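Local coordinates for amidohydrolase (Xanthomonas campestris pv. campestris, PDB 4DZH), which probably deaminates adenosine-type compounds such as 5'-methylthioadenosine, as a zinc-binding TIM-barrel hydrolase of the ATZ/TRZ family, at residues 217-222 with 258-263. Residues are numbered along the deposited sequence; the frame is centred on the assembly and turned at random.
Sequences LADQLD and NDRLIA. With ZN (zinc ion), chain H.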
ATOM      1  N   LEU A 217      31.536  23.943  -2.424  1.00 28.82           N
ATOM      2  CA  LEU A 217      30.445  24.775  -2.909  1.00 27.20           C
ATOM      3  C   LEU A 217      29.198  24.693  -2.038  1.00 26.59           C
ATOM      4  O   LEU A 217      28.499  25.688  -1.874  1.00 30.25           O
ATOM      5  CB  LEU A 217      30.106  24.459  -4.377  1.00 28.97           C
ATOM      6  CG  LEU A 217      31.230  24.756  -5.394  1.00 31.01           C
ATOM      7  CD1 LEU A 217      30.875  24.315  -6.800  1.00 33.29           C
ATOM      8  CD2 LEU A 217      31.543  26.248  -5.387  1.00 31.58           C
ATOM      9  N   ALA A 218      28.926  23.529  -1.457  1.00 27.61           N
ATOM     10  CA  ALA A 218      27.767  23.426  -0.564  1.00 27.16           C
ATOM     11  C   ALA A 218      27.947  24.308   0.693  1.00 29.76           C
ATOM     12  O   ALA A 218      26.993  24.914   1.168  1.00 28.03           O
ATOM     13  CB  ALA A 218      27.515  22.004  -0.178  1.00 25.46           C
ATOM     14  N   ASP A 219      29.165  24.378   1.236  1.00 30.81           N
ATOM     15  CA  ASP A 219      29.447  25.312   2.329  1.00 37.89           C
ATOM     16  C   ASP A 219      29.410  26.764   1.841  1.00 35.10           C
ATOM     17  O   ASP A 219      28.731  27.598   2.432  1.00 34.66           O
ATOM     18  CB  ASP A 219      30.800  24.995   2.980  1.00 48.99           C
ATOM     19  CG  ASP A 219      31.275  26.094   3.942  1.00 57.58           C
ATOM     20  OD1 ASP A 219      30.687  26.223   5.043  1.00 60.24           O
ATOM     21  OD2 ASP A 219      32.245  26.820   3.599  1.00 60.66           O
ATOM     22  N   GLN A 220      30.097  27.057   0.739  1.00 32.66           N
ATOM     23  CA  GLN A 220      30.118  28.413   0.172  1.00 36.05           C
ATOM     24  C   GLN A 220      28.738  28.989  -0.175  1.00 37.15           C
ATOM     25  O   GLN A 220      28.465  30.173   0.058  1.00 36.52           O
ATOM     26  CB  GLN A 220      30.995  28.427  -1.080  1.00 40.07           C
ATOM     27  CG  GLN A 220      31.051  29.751  -1.825  1.00 44.81           C
ATOM     28  CD  GLN A 220      31.866  29.661  -3.111  1.00 44.93           C
ATOM     29  OE1 GLN A 220      32.956  29.077  -3.137  1.00 44.28           O
ATOM     30  NE2 GLN A 220      31.333  30.231  -4.187  1.00 47.26           N
ATOM     31  N   LEU A 221      27.881  28.170  -0.780  1.00 31.78           N
ATOM     32  CA  LEU A 221      26.596  28.675  -1.273  1.00 32.91           C
ATOM     33  C   LEU A 221      25.462  28.339  -0.323  1.00 31.22           C
ATOM     34  O   LEU A 221      24.299  28.702  -0.576  1.00 31.51           O
ATOM     35  CB  LEU A 221      26.278  28.100  -2.651  1.00 29.21           C
ATOM     36  CG  LEU A 221      27.361  28.278  -3.704  1.00 33.50           C
ATOM     37  CD1 LEU A 221      27.038  27.430  -4.920  1.00 31.43           C
ATOM     38  CD2 LEU A 221      27.523  29.768  -4.094  1.00 34.76           C
ATOM     39  N   ASP A 222      25.789  27.635   0.759  1.00 32.11           N
ATOM     40  CA  ASP A 222      24.803  27.249   1.771  1.00 31.74           C
ATOM     41  C   ASP A 222      23.668  26.380   1.180  1.00 30.70           C
ATOM     42  O   ASP A 222      22.484  26.788   1.125  1.00 32.24           O
ATOM     43  CB  ASP A 222      24.244  28.483   2.487  1.00 39.61           C
ATOM     44  CG  ASP A 222      23.395  28.119   3.696  1.00 45.66           C
ATOM     45  OD1 ASP A 222      23.663  27.061   4.310  1.00 45.19           O
ATOM     46  OD2 ASP A 222      22.467  28.899   4.029  1.00 48.59           O
ATOM     47  N   ASN A 258      27.868  15.203   7.483  1.00 33.86           N
ATOM     48  CA  ASN A 258      27.705  16.386   8.334  1.00 34.45           C
ATOM     49  C   ASN A 258      26.239  16.830   8.323  1.00 33.97           C
ATOM     50  O   ASN A 258      25.404  16.118   7.781  1.00 31.34           O
ATOM     51  CB  ASN A 258      28.642  17.512   7.889  1.00 36.13           C
ATOM     52  CG  ASN A 258      28.489  17.852   6.425  1.00 35.34           C
ATOM     53  OD1 ASN A 258      27.497  17.490   5.803  1.00 34.46           O
ATOM     54  ND2 ASN A 258      29.457  18.554   5.869  1.00 36.96           N
ATOM     55  N   ASP A 259      25.932  18.003   8.888  1.00 37.97           N
ATOM     56  CA  ASP A 259      24.534  18.458   8.949  1.00 37.63           C
ATOM     57  C   ASP A 259      23.979  19.023   7.635  1.00 36.45           C
ATOM     58  O   ASP A 259      22.910  19.649   7.634  1.00 39.04           O
ATOM     59  CB  ASP A 259      24.276  19.442  10.094  1.00 38.45           C
ATOM     60  CG  ASP A 259      25.118  20.705  10.000  1.00 45.79           C
ATOM     61  OD1 ASP A 259      25.775  20.943   8.959  1.00 47.19           O
ATOM     62  OD2 ASP A 259      25.095  21.485  10.979  1.00 48.82           O
ATOM     63  N   ARG A 260      24.696  18.799   6.535  1.00 32.75           N
ATOM     64  CA  ARG A 260      24.174  19.116   5.200  1.00 27.61           C
ATOM     65  C   ARG A 260      23.738  17.870   4.424  1.00 27.86           C
ATOM     66  O   ARG A 260      23.118  17.995   3.370  1.00 25.24           O
ATOM     67  CB  ARG A 260      25.210  19.822   4.351  1.00 30.06           C
ATOM     68  CG  ARG A 260      25.622  21.190   4.848  1.00 28.67           C
ATOM     69  CD  ARG A 260      26.548  21.891   3.840  1.00 29.64           C
ATOM     70  NE  ARG A 260      26.932  23.217   4.310  1.00 32.83           N
ATOM     71  CZ  ARG A 260      26.121  24.276   4.297  1.00 34.71           C
ATOM     72  NH1 ARG A 260      24.875  24.161   3.844  1.00 33.96           N
ATOM     73  NH2 ARG A 260      26.558  25.459   4.739  1.00 36.28           N
ATOM     74  N   LEU A 261      24.090  16.688   4.906  1.00 25.27           N
ATOM     75  CA  LEU A 261      23.911  15.456   4.129  1.00 26.64           C
ATOM     76  C   LEU A 261      22.522  14.872   4.259  1.00 25.01           C
ATOM     77  O   LEU A 261      22.071  14.565   5.357  1.00 25.42           O
ATOM     78  CB  LEU A 261      24.921  14.378   4.532  1.00 28.72           C
ATOM     79  CG  LEU A 261      24.923  13.061   3.733  1.00 28.71           C
ATOM     80  CD1 LEU A 261      25.158  13.292   2.214  1.00 22.49           C
ATOM     81  CD2 LEU A 261      25.940  12.030   4.285  1.00 29.29           C
ATOM     82  N   ILE A 262      21.874  14.679   3.118  1.00 19.72           N
ATOM     83  CA  ILE A 262      20.638  13.911   3.049  1.00 23.42           C
ATOM     84  C   ILE A 262      20.985  12.569   2.417  1.00 19.90           C
ATOM     85  O   ILE A 262      21.230  12.498   1.202  1.00 20.40           O
ATOM     86  CB  ILE A 262      19.595  14.643   2.164  1.00 20.27           C
ATOM     87  CG1 ILE A 262      19.442  16.113   2.574  1.00 21.36           C
ATOM     88  CG2 ILE A 262      18.269  13.875   2.198  1.00 16.76           C
ATOM     89  CD1 ILE A 262      18.632  16.971   1.558  1.00 23.08           C
ATOM     90  N   ALA A 263      21.041  11.505   3.225  1.00 18.09           N
ATOM     91  CA  ALA A 263      21.514  10.214   2.758  1.00 19.29           C
ATOM     92  C   ALA A 263      20.332   9.331   2.410  1.00 20.15           C
ATOM     93  O   ALA A 263      19.560   8.932   3.284  1.00 20.68           O
ATOM     94  CB  ALA A 263      22.350   9.538   3.859  1.00 24.19           C
TER
HETATM   95 ZN    ZN H 507      23.020  30.375  -1.142  0.80 38.99          ZN
HETATM   96  O   HOH W   1      21.533  29.032  -0.342  0.80 36.12           O
HETATM   97  O   HOH W   2      21.298  31.579  -0.958  0.80 39.58           O
HETATM   98  O   HOH W   3      24.623  31.874  -0.821  0.80 28.39           O
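Arg260 reaches across to the end of helix 208-221 and pairs with Asp222. Asp222 OD1 lies 3.2 Å from Arg260 NH1, with an N-H...O angle of 155°. The second bond, from Arg260 NH2 to the same oxygen, is weak at 3.3 Å. OD1 sits at the guanidinium edge, in its plane. NH1 meets OD1 on the anti side of the carboxylate, somewhat out of its plane. Only OD1 takes part, and the carboxylate and guanidinium planes are 77° apart, so this is no coplanar two-oxygen pair.

The arginine is extended from CG to NE, with CG anti to its own carbonyl carbon. This carries the charged end past Ala218, whose CB touches Arg260 CD at 4.1 Å. The carbonyl of Ala218 then covers one guanidinium face: its O is 3.3 Å from Arg260 CZ, above the centre. That approach is not a hydrogen bond, though the negative end of the carbonyl probably suits the cation. Asp219 OD1 stands 4.2 Å from Arg260 NH2, too long for a salt bridge. Arg260 NH1 also makes a weak hydrogen bond to the backbone O of Met223.

Asp222 has positive phi and is the C-prime residue of a Schellman motif that ends the helix. Its CB starts away from Arg260, but with CG anti to the backbone N (chi1 -170°) the carboxylate returns to it. Just before it, Leu221 O binds zinc at 2.2 Å, with three waters and His185. At the base of the arginine, Asn258 OD1 accepts from Arg260 N in an Asx turn. The bridge thus ties a Schellman-capped helix end to the turn leading into strand 261-265, the second TIM-barrel strand after the helix, beside a zinc distinct from the one bound by His79, His81, His228 and Asp316.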